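Amino acid amide racemase (Ochrobactrum anthropi, PDB 6GIO) belongs to the class-III aminotransferase family of fold-type I enzymes and carries pyridoxal-5'-phosphate in a pocket of each subunit of a dimer. Local coordinates at residues A115-C118 against A119-V122; H140-T144 against G145-I149; A319-S322 against E323-G326; L402-T405 against E406-D410; E184-D187 against Y188-T192. One frame throughout, in Å; residues are numbered along the deposited sequence.

Contact 1 (A115-C118 against A119-V122); sequences ANDC and AVRV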
loop_
_atom_site.group_PDB
_atom_site.type_symbol
_atom_site.label_atom_id
_atom_site.label_comp_id
_atom_site.label_asym_id
_atom_site.label_seq_id
_atom_site.Cartn_x
_atom_site.Cartn_y
_atom_site.Cartn_z
ATOM N N ALA C 115 5.355 -1.228 -4.990
ATOM C CA ALA C 115 5.690 -1.685 -6.354
ATOM C C ALA C 115 7.175 -1.875 -6.506
ATOM O O ALA C 115 7.633 -2.889 -7.099
ATOM C CB ALA C 115 5.141 -0.719 -7.393
ATOM N N ASN C 116 7.956 -0.944 -5.973
ATOM C CA ASN C 116 9.403 -1.126 -6.004
ATOM C C ASN C 116 9.885 -2.205 -5.007
ATOM O O ASN C 116 10.905 -2.880 -5.245
ATOM C CB ASN C 116 10.167 0.198 -5.768
ATOM C CG ASN C 116 10.139 1.122 -6.966
ATOM O OD1 ASN C 116 9.775 2.304 -6.845
ATOM N ND2 ASN C 116 10.496 0.597 -8.134
ATOM N N ASP C 117 9.168 -2.377 -3.907
ATOM C CA ASP C 117 9.486 -3.462 -2.989
ATOM C C ASP C 117 9.269 -4.814 -3.699
ATOM O O ASP C 117 10.109 -5.712 -3.644
ATOM C CB ASP C 117 8.641 -3.355 -1.736
ATOM C CG ASP C 117 9.116 -4.288 -0.645
ATOM O OD1 ASP C 117 10.284 -4.724 -0.664
ATOM O OD2 ASP C 117 8.329 -4.594 0.244
ATOM N N CYS C 118 8.133 -4.915 -4.374
ATOM C CA CYS C 118 7.826 -6.035 -5.226
ATOM C C CYS C 118 8.946 -6.259 -6.212
ATOM O O CYS C 118 9.494 -7.365 -6.306
ATOM C CB CYS C 118 6.494 -5.810 -5.977
ATOM S SG CYS C 118 6.143 -7.183 -7.129
ATOM N N ALA C 119 9.301 -5.199 -6.946
ATOM C CA ALA C 119 10.304 -5.313 -7.993
ATOM C C ALA C 119 11.571 -5.878 -7.398
ATOM O O ALA C 119 12.076 -6.860 -7.919
ATOM C CB ALA C 119 10.577 -3.959 -8.675
ATOM N N VAL C 120 12.079 -5.294 -6.308
ATOM C CA VAL C 120 13.344 -5.800 -5.754
ATOM C C VAL C 120 13.258 -7.249 -5.265
ATOM O O VAL C 120 14.174 -8.068 -5.535
ATOM C CB VAL C 120 13.991 -4.895 -4.651
ATOM C CG1 VAL C 120 13.127 -4.758 -3.408
ATOM C CG2 VAL C 120 15.341 -5.470 -4.264
ATOM N N ARG C 121 12.157 -7.584 -4.600
ATOM C CA ARG C 121 11.975 -8.962 -4.087
ATOM C C ARG C 121 11.952 -9.973 -5.245
ATOM O O ARG C 121 12.646 -10.952 -5.173
ATOM C CB ARG C 121 10.658 -9.057 -3.318
ATOM C CG ARG C 121 10.623 -8.277 -2.015
ATOM C CD ARG C 121 9.507 -8.749 -1.110
ATOM N NE ARG C 121 9.490 -10.177 -0.920
ATOM C CZ ARG C 121 8.412 -10.934 -0.933
ATOM N NH1 ARG C 121 7.223 -10.417 -0.683
ATOM N NH2 ARG C 121 8.532 -12.210 -1.227
ATOM N N VAL C 122 11.243 -9.672 -6.320
ATOM C CA VAL C 122 11.045 -10.672 -7.369
ATOM C C VAL C 122 12.203 -10.695 -8.341
ATOM O O VAL C 122 12.527 -11.740 -8.937
ATOM C CB VAL C 122 9.684 -10.470 -8.093
ATOM C CG1 VAL C 122 9.691 -9.239 -8.973
ATOM C CG2 VAL C 122 9.298 -11.721 -8.877
#
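Asp117 and Arg121, one helical turn apart, leave the backbone by different rotations: CG of Asp117 lies anti to its own N (chi1 -169°), whereas CG of Arg121 lies beside its N (chi1 -68°). The two side chains therefore slant across each other, and OD1 of Asp117 meets the aliphatic CG of Arg121 at 3.8 Å. No salt bridge forms between them. A bend at chi3 (50°) carries the guanidinium away, leaving Asp117 OD1 and Arg121 NE 5.5 Å apart, and each charged end finds a partner elsewhere: OD1 bonds Thr144 OG1 of the second subunit, while NH2 of Arg121 bonds the carbonyl of Phe291, whose ring also makes a cation-pi contact with the guanidinium. Their opposite charges probably still attract at this separation. CG1 of Val120 is folded back over the carbonyl of Asp117, 3.2 Å from its O, and comes within 4.0 Å of Asp117 OD1. Cys118 SG and Val122 CG1, also a turn apart, make a loose apolar contact at 4.5 Å; both residues pack on Ile18 of the second subunit. Beneath the side chains runs a regular ladder of i to i+4 bonds; Val120 N to Asn116 O, at 2.9 Å, is nearly straight, and Arg121 N to Asp117 O is also 2.9 Å. The small Ala115 and Ala119 face the sheet, against strand 262-265, and Asn116 touches the pyridoxal-5'-phosphate. This is a buried alpha-helix packed between the central sheet of the large domain and the dimer interface, in the manner of fold-type I enzymes, with the cofactor beside its first turns.

Contact 2 (H140-T144 against G145-I149); sequences HGNLT and GSMGI. With PLP (pyridoxal-5'-phosphate), chain G.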
loop_
_atom_site.group_PDB
_atom_site.type_symbol
_atom_site.label_atom_id
_atom_site.label_comp_id
_atom_site.label_asym_id
_atom_site.label_seq_id
_atom_site.Cartn_x
_atom_site.Cartn_y
_atom_site.Cartn_z
ATOM N N HIS C 140 12.861 5.575 -4.505
ATOM C CA HIS C 140 12.015 4.473 -4.985
ATOM C C HIS C 140 10.910 4.062 -3.979
ATOM O O HIS C 140 10.106 3.173 -4.269
ATOM C CB HIS C 140 12.888 3.291 -5.369
ATOM C CG HIS C 140 13.810 3.588 -6.509
ATOM N ND1 HIS C 140 13.346 3.949 -7.757
ATOM C CD2 HIS C 140 15.161 3.601 -6.589
ATOM C CE1 HIS C 140 14.380 4.194 -8.549
ATOM N NE2 HIS C 140 15.491 3.967 -7.874
ATOM N N GLY C 141 10.890 4.689 -2.804
ATOM C CA GLY C 141 9.824 4.496 -1.847
ATOM C C GLY C 141 10.241 4.666 -0.384
ATOM O O GLY C 141 11.415 4.912 -0.097
ATOM N N ASN C 142 9.275 4.527 0.533
ATOM C CA ASN C 142 9.516 4.681 1.959
ATOM C C ASN C 142 9.039 3.483 2.798
ATOM O O ASN C 142 8.759 3.612 4.007
ATOM C CB ASN C 142 8.903 5.986 2.490
ATOM C CG ASN C 142 9.813 6.690 3.484
ATOM O OD1 ASN C 142 11.016 6.418 3.540
ATOM N ND2 ASN C 142 9.271 7.622 4.232
ATOM N N LEU C 143 8.975 2.320 2.155
ATOM C CA LEU C 143 8.843 1.052 2.873
ATOM C C LEU C 143 10.203 0.369 2.827
ATOM O O LEU C 143 11.075 0.663 1.967
ATOM C CB LEU C 143 7.745 0.140 2.287
ATOM C CG LEU C 143 6.360 0.813 2.242
ATOM C CD1 LEU C 143 5.364 -0.086 1.511
ATOM C CD2 LEU C 143 5.828 1.213 3.617
ATOM N N THR C 144 10.383 -0.537 3.769
ATOM C CA THR C 144 11.660 -1.158 4.004
ATOM C C THR C 144 12.367 -1.591 2.708
ATOM O O THR C 144 13.525 -1.226 2.491
ATOM C CB THR C 144 11.469 -2.347 4.972
ATOM O OG1 THR C 144 11.050 -1.824 6.239
ATOM C CG2 THR C 144 12.736 -3.110 5.152
ATOM N N GLY C 145 11.702 -2.359 1.844
ATOM C CA GLY C 145 12.421 -2.914 0.660
ATOM C C GLY C 145 12.741 -1.851 -0.414
ATOM O O GLY C 145 13.804 -1.862 -1.057
ATOM N N SER C 146 11.821 -0.908 -0.597
ATOM C CA SER C 146 11.977 0.107 -1.622
ATOM C C SER C 146 12.940 1.247 -1.184
ATOM O O SER C 146 13.759 1.762 -1.992
ATOM C CB SER C 146 10.589 0.627 -2.007
ATOM O OG SER C 146 9.840 1.065 -0.866
ATOM N N MET C 147 12.854 1.628 0.093
ATOM C CA MET C 147 13.782 2.593 0.687
ATOM C C MET C 147 15.204 2.018 0.699
ATOM O O MET C 147 16.184 2.740 0.515
ATOM C CB MET C 147 13.336 2.922 2.101
ATOM C CG MET C 147 14.219 3.905 2.839
ATOM S SD MET C 147 13.548 4.248 4.489
ATOM C CE MET C 147 13.926 2.714 5.326
ATOM N N GLY C 148 15.302 0.708 0.888
ATOM C CA GLY C 148 16.586 0.006 0.870
ATOM C C GLY C 148 17.425 0.156 -0.390
ATOM O O GLY C 148 18.654 0.039 -0.339
ATOM N N ILE C 149 16.775 0.384 -1.518
ATOM C CA ILE C 149 17.496 0.571 -2.791
ATOM C C ILE C 149 17.514 2.049 -3.198
ATOM O O ILE C 149 17.961 2.387 -4.272
ATOM C CB ILE C 149 16.912 -0.312 -3.909
ATOM C CG1 ILE C 149 15.430 -0.004 -4.126
ATOM C CG2 ILE C 149 17.108 -1.777 -3.575
ATOM C CD1 ILE C 149 14.961 -0.288 -5.530
HETATM N N1 PLP G . 9.323 6.025 -7.097
HETATM C C2 PLP G . 9.330 7.316 -7.511
HETATM C C2A PLP G . 10.173 7.790 -8.654
HETATM C C3 PLP G . 8.500 8.336 -6.821
HETATM O O3 PLP G . 8.525 9.608 -7.237
HETATM C C4 PLP G . 7.624 7.939 -5.702
HETATM C C4A PLP G . 6.773 8.956 -5.013
HETATM C C5 PLP G . 7.686 6.480 -5.336
HETATM C C6 PLP G . 8.539 5.620 -6.062
HETATM C C5A PLP G . 6.876 5.965 -4.158
HETATM O O4P PLP G . 5.471 6.241 -4.223
HETATM P P PLP G . 4.566 6.239 -2.908
HETATM O O1P PLP G . 3.196 6.048 -3.480
HETATM O O2P PLP G . 4.750 7.592 -2.243
HETATM O O3P PLP G . 5.031 5.043 -2.090
#
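Hydrogen bonding ties Leu143, the N-cap residue, to the short helix that follows: Met147 N donates to Leu143 O at 2.8 Å, nearly straight, and Gly148 N reaches Thr144 O at 3.1 Å. Ser146 OG stands 3.1 Å from the same Leu143 O, put there by a chi1 of 53° that turns it back toward the preceding loop; its proton is not assigned, because Ser113 O also lies within bonding range. Van der Waals contacts fill in the rest. CB of Ser146 sits 3.4 Å from His140 O, and Gly141 passes with its CA 3.6 Å from Ser146 OG. Met147, extended as far as SD, brings its sulfur to 3.5 Å from Asn142 OD1, a buried oxygen without a hydrogen-bond partner. The imidazole of His140 lies across the end of Ile149, CD2 to CD1 4.0 Å, and its edge faces Ile149 O in the ring plane. His140 makes the link to the cofactor pocket: ND1 is hydrogen-bonded to Asp238, while its carbonyl O is 3.4 Å from C6 of pyridoxal-5'-phosphate. Leu143 packs on Leu143 of the second subunit. This is the N-terminal turn of the short helix 144-147, between the pyridoxal-5'-phosphate pocket and the dimer interface.

Contact 3 (A319-S322 against E323-G326); sequences AQRS and ERVG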
loop_
_atom_site.group_PDB
_atom_site.type_symbol
_atom_site.label_atom_id
_atom_site.label_comp_id
_atom_site.label_asym_id
_atom_site.label_seq_id
_atom_site.Cartn_x
_atom_site.Cartn_y
_atom_site.Cartn_z
ATOM N N ALA C 319 -0.655 13.599 -23.575
ATOM C CA ALA C 319 0.793 13.585 -23.719
ATOM C C ALA C 319 1.172 14.750 -24.607
ATOM O O ALA C 319 1.963 15.603 -24.234
ATOM C CB ALA C 319 1.267 12.281 -24.340
ATOM N N GLN C 320 0.583 14.778 -25.795
ATOM C CA GLN C 320 0.870 15.840 -26.758
ATOM C C GLN C 320 0.508 17.192 -26.106
ATOM O O GLN C 320 1.296 18.102 -26.095
ATOM C CB GLN C 320 0.139 15.604 -28.081
ATOM C CG GLN C 320 0.552 14.311 -28.804
ATOM C CD GLN C 320 0.265 13.001 -28.021
ATOM O OE1 GLN C 320 -0.811 12.818 -27.403
ATOM N NE2 GLN C 320 1.249 12.083 -28.048
ATOM N N ARG C 321 -0.642 17.296 -25.483
ATOM C CA ARG C 321 -0.986 18.541 -24.827
ATOM C C ARG C 321 0.030 18.983 -23.755
ATOM O O ARG C 321 0.378 20.162 -23.672
ATOM C CB ARG C 321 -2.382 18.462 -24.250
ATOM C CG ARG C 321 -2.867 19.800 -23.750
ATOM C CD ARG C 321 -4.271 19.732 -23.199
ATOM N NE ARG C 321 -4.700 21.057 -22.751
ATOM C CZ ARG C 321 -4.537 21.575 -21.527
ATOM N NH1 ARG C 321 -3.941 20.921 -20.546
ATOM N NH2 ARG C 321 -4.955 22.793 -21.282
ATOM N N SER C 322 0.532 18.042 -22.957
ATOM C CA SER C 322 1.426 18.392 -21.857
ATOM C C SER C 322 2.777 18.942 -22.391
ATOM O O SER C 322 3.358 19.860 -21.795
ATOM C CB SER C 322 1.636 17.189 -20.933
ATOM O OG SER C 322 0.409 16.760 -20.374
ATOM N N GLU C 323 3.282 18.401 -23.500
ATOM C CA GLU C 323 4.445 19.018 -24.158
ATOM C C GLU C 323 4.199 20.485 -24.496
ATOM O O GLU C 323 5.045 21.337 -24.243
ATOM C CB GLU C 323 4.806 18.302 -25.465
ATOM C CG GLU C 323 5.888 19.013 -26.256
ATOM C CD GLU C 323 6.557 18.085 -27.258
ATOM O OE1 GLU C 323 5.961 17.790 -28.311
ATOM O OE2 GLU C 323 7.686 17.633 -27.005
ATOM N N ARG C 324 3.046 20.768 -25.090
ATOM C CA ARG C 324 2.745 22.120 -25.555
ATOM C C ARG C 324 2.506 23.071 -24.369
ATOM O O ARG C 324 3.127 24.108 -24.262
ATOM C CB ARG C 324 1.570 22.084 -26.555
ATOM C CG ARG C 324 1.167 23.441 -27.153
ATOM C CD ARG C 324 -0.061 23.320 -28.043
ATOM N NE ARG C 324 -1.291 23.041 -27.283
ATOM C CZ ARG C 324 -1.977 23.952 -26.588
ATOM N NH1 ARG C 324 -1.561 25.216 -26.521
ATOM N NH2 ARG C 324 -3.072 23.592 -25.928
ATOM N N VAL C 325 1.653 22.667 -23.446
ATOM C CA VAL C 325 1.215 23.499 -22.318
ATOM C C VAL C 325 2.349 23.637 -21.276
ATOM O O VAL C 325 2.582 24.717 -20.704
ATOM C CB VAL C 325 -0.108 22.865 -21.768
ATOM C CG1 VAL C 325 -0.286 22.959 -20.270
ATOM C CG2 VAL C 325 -1.301 23.448 -22.519
ATOM N N GLY C 326 3.045 22.527 -21.018
ATOM C CA GLY C 326 4.241 22.552 -20.205
ATOM C C GLY C 326 5.341 23.457 -20.764
ATOM O O GLY C 326 6.054 24.111 -20.005
#
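Arg321 lays its guanidinium flat over Val325, one turn further along: CG2 of Val325 stands 3.8 Å above the plane of the group, over its centre, with CZ to CG2 3.9 Å. The arginine runs fully extended from CG to NE, after leaving the backbone anti to its N (chi1 -171°), and this straight arm sets the guanidinium over the methyl. Arg324 approaches from the neighbouring position and offers the same methyl a guanidinium face, but off-centre, toward the rim. CG2 thus meets a face of each guanidinium, the two groups lying roughly at right angles about it. Both arginines lie on the long helix 318-339, which packs through Ser322 and Val325 on Leu351, and through Ser322 on Leu402. The two like charges approach to 4.4 Å between Arg321 NE and Arg324 NH2; their mutual repulsion is probably offset by separate acceptors, Leu404 O for Arg321 NH2 and the Glu406 carboxylate, in a salt bridge, for Arg324 NH1. Below them run i to i+4 backbone bonds, Val325 N to Arg321 O short at 2.8 Å, Arg324 N to Gln320 O weak at 3.3 Å. Ser322 OG turns back to Leu318 O.

Contact 4 (L402-T405 against E406-D410); sequences LTLT and EPEID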
loop_
_atom_site.group_PDB
_atom_site.type_symbol
_atom_site.label_atom_id
_atom_site.label_comp_id
_atom_site.label_asym_id
_atom_site.label_seq_id
_atom_site.Cartn_x
_atom_site.Cartn_y
_atom_site.Cartn_z
ATOM N N LEU C 402 -2.698 17.310 -15.439
ATOM C CA LEU C 402 -2.482 17.388 -16.861
ATOM C C LEU C 402 -3.576 18.218 -17.537
ATOM O O LEU C 402 -3.443 18.628 -18.691
ATOM C CB LEU C 402 -2.486 15.971 -17.443
ATOM C CG LEU C 402 -1.347 15.057 -16.959
ATOM C CD1 LEU C 402 -1.190 13.833 -17.872
ATOM C CD2 LEU C 402 -0.039 15.797 -16.899
ATOM N N THR C 403 -4.660 18.447 -16.802
ATOM C CA THR C 403 -5.772 19.241 -17.276
ATOM C C THR C 403 -5.602 20.731 -17.015
ATOM O O THR C 403 -6.541 21.502 -17.213
ATOM C CB THR C 403 -7.064 18.767 -16.578
ATOM O OG1 THR C 403 -6.824 18.685 -15.175
ATOM C CG2 THR C 403 -7.460 17.364 -17.110
ATOM N N LEU C 404 -4.413 21.136 -16.585
ATOM C CA LEU C 404 -4.117 22.538 -16.346
ATOM C C LEU C 404 -4.456 23.388 -17.592
ATOM O O LEU C 404 -4.050 23.062 -18.721
ATOM C CB LEU C 404 -2.651 22.709 -15.947
ATOM C CG LEU C 404 -2.254 24.093 -15.417
ATOM C CD1 LEU C 404 -2.837 24.376 -14.035
ATOM C CD2 LEU C 404 -0.739 24.243 -15.417
ATOM N N THR C 405 -5.210 24.470 -17.388
ATOM C CA THR C 405 -5.621 25.334 -18.540
ATOM C C THR C 405 -4.610 26.447 -18.815
ATOM O O THR C 405 -3.759 26.765 -17.970
ATOM C CB THR C 405 -7.020 25.955 -18.341
ATOM O OG1 THR C 405 -6.992 26.899 -17.269
ATOM C CG2 THR C 405 -8.032 24.885 -18.040
ATOM N N GLU C 406 -4.699 27.050 -19.996
ATOM C CA GLU C 406 -3.812 28.180 -20.312
ATOM C C GLU C 406 -4.030 29.408 -19.424
ATOM O O GLU C 406 -3.065 29.994 -18.978
ATOM C CB GLU C 406 -3.790 28.480 -21.802
ATOM C CG GLU C 406 -3.085 27.349 -22.552
ATOM C CD GLU C 406 -3.025 27.522 -24.065
ATOM O OE1 GLU C 406 -2.662 28.614 -24.538
ATOM O OE2 GLU C 406 -3.297 26.534 -24.779
ATOM N N PRO C 407 -5.278 29.751 -19.085
ATOM C CA PRO C 407 -5.453 30.822 -18.091
ATOM C C PRO C 407 -4.852 30.507 -16.742
ATOM O O PRO C 407 -4.383 31.414 -16.049
ATOM C CB PRO C 407 -6.972 30.947 -17.969
ATOM C CG PRO C 407 -7.462 30.515 -19.329
ATOM C CD PRO C 407 -6.542 29.424 -19.773
ATOM N N GLU C 408 -4.893 29.238 -16.352
ATOM C CA GLU C 408 -4.295 28.831 -15.090
ATOM C C GLU C 408 -2.766 28.907 -15.153
ATOM O O GLU C 408 -2.113 29.222 -14.161
ATOM C CB GLU C 408 -4.785 27.443 -14.696
ATOM C CG GLU C 408 -6.208 27.446 -14.202
ATOM C CD GLU C 408 -6.826 26.077 -14.136
ATOM O OE1 GLU C 408 -6.311 25.130 -14.772
ATOM O OE2 GLU C 408 -7.872 25.974 -13.456
ATOM N N ILE C 409 -2.178 28.652 -16.312
ATOM C CA ILE C 409 -0.733 28.869 -16.461
ATOM C C ILE C 409 -0.350 30.323 -16.180
ATOM O O ILE C 409 0.621 30.552 -15.461
ATOM C CB ILE C 409 -0.197 28.394 -17.826
ATOM C CG1 ILE C 409 -0.267 26.875 -17.896
ATOM C CG2 ILE C 409 1.256 28.826 -18.014
ATOM C CD1 ILE C 409 -0.041 26.288 -19.276
ATOM N N ASP C 410 -1.106 31.305 -16.709
ATOM C CA ASP C 410 -0.830 32.739 -16.400
ATOM C C ASP C 410 -1.022 33.048 -14.932
ATOM O O ASP C 410 -0.289 33.845 -14.377
ATOM C CB ASP C 410 -1.751 33.746 -17.158
ATOM C CG ASP C 410 -1.556 33.738 -18.656
ATOM O OD1 ASP C 410 -0.435 33.436 -19.117
ATOM O OD2 ASP C 410 -2.541 34.053 -19.383
#
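Thr405 and Glu408 exchange bonds in both directions, the reciprocal pattern of a capping box: Glu408 OE1 accepts from Thr405 N at 2.9 Å, and Thr405 OG1 accepts from Glu408 N at 3.3 Å. The first bond is nearly straight (172° at the hydrogen), yet it uses the anti side of the carboxylate and arrives 27° out of its plane. Glu408 reaches back because its CG lies anti to its own carbonyl carbon (chi1 -74°) and the chain beyond is extended, so that CG and CD pass alongside the threonine hydroxyl, each 3.2 Å from OG1. Behind the box the helix proper begins with Ile409 N bonded to Thr405 O at 3.0 Å. A hydrophobic staple flanks it: Leu404, just outside the helix, sets CD2 against Ile409 CG1 at 3.6 Å and CD1 near Glu408 CB, while Ile409 also packs on Val325 and Phe329 of helix 318-339. Leu404 and Glu408 share the cover of Leu45 on strand 43-46. OE1 has a second donor in Asn34 ND2, so one carboxylate oxygen is gripped by two N-H groups. The chemistry implies that one first-turn N-H, that of Glu408, is satisfied by a side chain, while the Glu408 carboxylate in turn takes the N-H of the cap residue and probably gains stability from the helix dipole at this end.

Contact 5 (E184-D187 against Y188-T192); sequences ELLD and YHFAT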
loop_
_atom_site.group_PDB
_atom_site.type_symbol
_atom_site.label_atom_id
_atom_site.label_comp_id
_atom_site.label_asym_id
_atom_site.label_seq_id
_atom_site.Cartn_x
_atom_site.Cartn_y
_atom_site.Cartn_z
ATOM N N GLU C 184 32.215 5.413 -16.521
ATOM C CA GLU C 184 33.602 4.939 -16.236
ATOM C C GLU C 184 33.644 4.294 -14.836
ATOM O O GLU C 184 34.162 3.234 -14.701
ATOM C CB GLU C 184 34.599 6.082 -16.504
ATOM C CG GLU C 184 35.960 5.943 -15.840
ATOM C CD GLU C 184 37.127 6.790 -16.345
ATOM O OE1 GLU C 184 37.632 7.643 -15.609
ATOM O OE2 GLU C 184 37.563 6.561 -17.447
ATOM N N LEU C 185 33.083 4.976 -13.849
ATOM C CA LEU C 185 32.980 4.514 -12.492
ATOM C C LEU C 185 32.252 3.165 -12.405
ATOM O O LEU C 185 32.680 2.283 -11.679
ATOM C CB LEU C 185 32.280 5.579 -11.624
ATOM C CG LEU C 185 32.130 5.331 -10.141
ATOM C CD1 LEU C 185 33.444 5.043 -9.450
ATOM C CD2 LEU C 185 31.518 6.558 -9.497
ATOM N N LEU C 186 31.172 3.006 -13.153
ATOM C CA LEU C 186 30.430 1.747 -13.182
ATOM C C LEU C 186 31.266 0.668 -13.818
ATOM O O LEU C 186 31.318 -0.467 -13.292
ATOM C CB LEU C 186 29.118 1.861 -13.930
ATOM C CG LEU C 186 28.256 0.613 -14.074
ATOM C CD1 LEU C 186 27.737 0.160 -12.711
ATOM C CD2 LEU C 186 27.117 0.848 -15.054
ATOM N N ASP C 187 31.910 1.005 -14.931
ATOM C CA ASP C 187 32.807 0.034 -15.601
ATOM C C ASP C 187 33.873 -0.449 -14.625
ATOM O O ASP C 187 34.251 -1.624 -14.659
ATOM C CB ASP C 187 33.542 0.643 -16.785
ATOM C CG ASP C 187 32.645 0.962 -17.940
ATOM O OD1 ASP C 187 31.549 0.336 -18.099
ATOM O OD2 ASP C 187 33.064 1.853 -18.719
ATOM N N TYR C 188 34.364 0.464 -13.778
ATOM C CA TYR C 188 35.406 0.133 -12.802
ATOM C C TYR C 188 34.891 -0.800 -11.729
ATOM O O TYR C 188 35.550 -1.775 -11.392
ATOM C CB TYR C 188 35.993 1.390 -12.125
ATOM C CG TYR C 188 37.261 1.109 -11.349
ATOM C CD1 TYR C 188 38.465 0.768 -12.007
ATOM C CD2 TYR C 188 37.275 1.207 -9.964
ATOM C CE1 TYR C 188 39.631 0.523 -11.283
ATOM C CE2 TYR C 188 38.414 0.964 -9.238
ATOM C CZ TYR C 188 39.590 0.635 -9.885
ATOM O OH TYR C 188 40.697 0.394 -9.093
ATOM N N HIS C 189 33.739 -0.473 -11.148
ATOM C CA HIS C 189 33.080 -1.394 -10.226
ATOM C C HIS C 189 32.853 -2.789 -10.875
ATOM O O HIS C 189 33.194 -3.809 -10.286
ATOM C CB HIS C 189 31.809 -0.783 -9.702
ATOM C CG HIS C 189 32.035 0.122 -8.540
ATOM N ND1 HIS C 189 32.314 1.472 -8.671
ATOM C CD2 HIS C 189 32.045 -0.126 -7.214
ATOM C CE1 HIS C 189 32.434 2.019 -7.471
ATOM N NE2 HIS C 189 32.280 1.067 -6.571
ATOM N N PHE C 190 32.353 -2.837 -12.099
ATOM C CA PHE C 190 32.146 -4.112 -12.792
ATOM C C PHE C 190 33.413 -4.903 -12.934
ATOM O O PHE C 190 33.347 -6.110 -12.852
ATOM C CB PHE C 190 31.524 -3.948 -14.189
ATOM C CG PHE C 190 30.038 -3.656 -14.197
ATOM C CD1 PHE C 190 29.248 -3.749 -13.039
ATOM C CD2 PHE C 190 29.416 -3.326 -15.399
ATOM C CE1 PHE C 190 27.894 -3.481 -13.093
ATOM C CE2 PHE C 190 28.055 -3.113 -15.463
ATOM C CZ PHE C 190 27.307 -3.151 -14.300
ATOM N N ALA C 191 34.546 -4.224 -13.128
ATOM C CA ALA C 191 35.845 -4.908 -13.281
ATOM C C ALA C 191 36.499 -5.324 -11.946
ATOM O O ALA C 191 37.518 -5.973 -11.936
ATOM C CB ALA C 191 36.787 -4.040 -14.086
ATOM N N THR C 192 35.941 -4.899 -10.815
ATOM C CA THR C 192 36.547 -5.136 -9.526
ATOM C C THR C 192 35.515 -5.688 -8.499
ATOM O O THR C 192 35.198 -6.869 -8.477
ATOM C CB THR C 192 37.197 -3.845 -8.995
ATOM O OG1 THR C 192 36.208 -2.818 -8.858
ATOM C CG2 THR C 192 38.301 -3.352 -9.954
#
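His189 can be followed from its CB, which lies 3.6 Å from Leu186 O, out along the ring. A chi1 of -84° sets CG beside the backbone N, and a chi2 of 88° then turns ND1 back toward the preceding turn, where it donates to Leu185 O at 3.1 Å. The carbonyl oxygen lies in the plane of the imidazole, while ND1 sits well above the plane of the carbonyl, 44° out of it. Beyond, CE1 rests against Leu185 CD1 at 3.8 Å, the two side chains running side by side in the same direction. Leu185 O also takes the ordinary helical bond from His189 N, at 3.0 Å, which reaches it from the opposite face. On the inner side, Leu186 CD1 lies over one face of the Phe190 ring, offset toward the rim, in a CH-pi contact 4.0 Å from the centroid. These residues form the last turns of helix 179-191, with Leu186 and Phe190 packed on strand 131-135 and Asp187 salt-bridged to Arg227. At the helix end Thr192 OG1 donates to Tyr188 O at 2.8 Å. A carbonyl acceptor so close to ND1 implies that ND1 probably carries a proton, and this bond to its own helix probably restrains the rotation of the ring.

In the fold
Contacts 1 and 2 adjoin, their centres 9 Å apart, and both border the dimer interface and the pyridoxal-5'-phosphate pocket, to which they give Asn116 and His140. Across the interface they are also linked reciprocally, since contact 1 of one subunit faces contact 2 of the other. Contacts 3 and 4 form a second pair, centres 11 Å apart, on the other side of the chain's centre from contacts 1 and 2: Val325 O meets Ile409 CD1 at 3.4 Å. The two pairs do not touch; the centres of contacts 1 and 3 are about 31 Å apart. Contact 5 lies at the surface, its centre about 25 Å from those of contacts 1 and 2 and about 46 Å from that of contact 4.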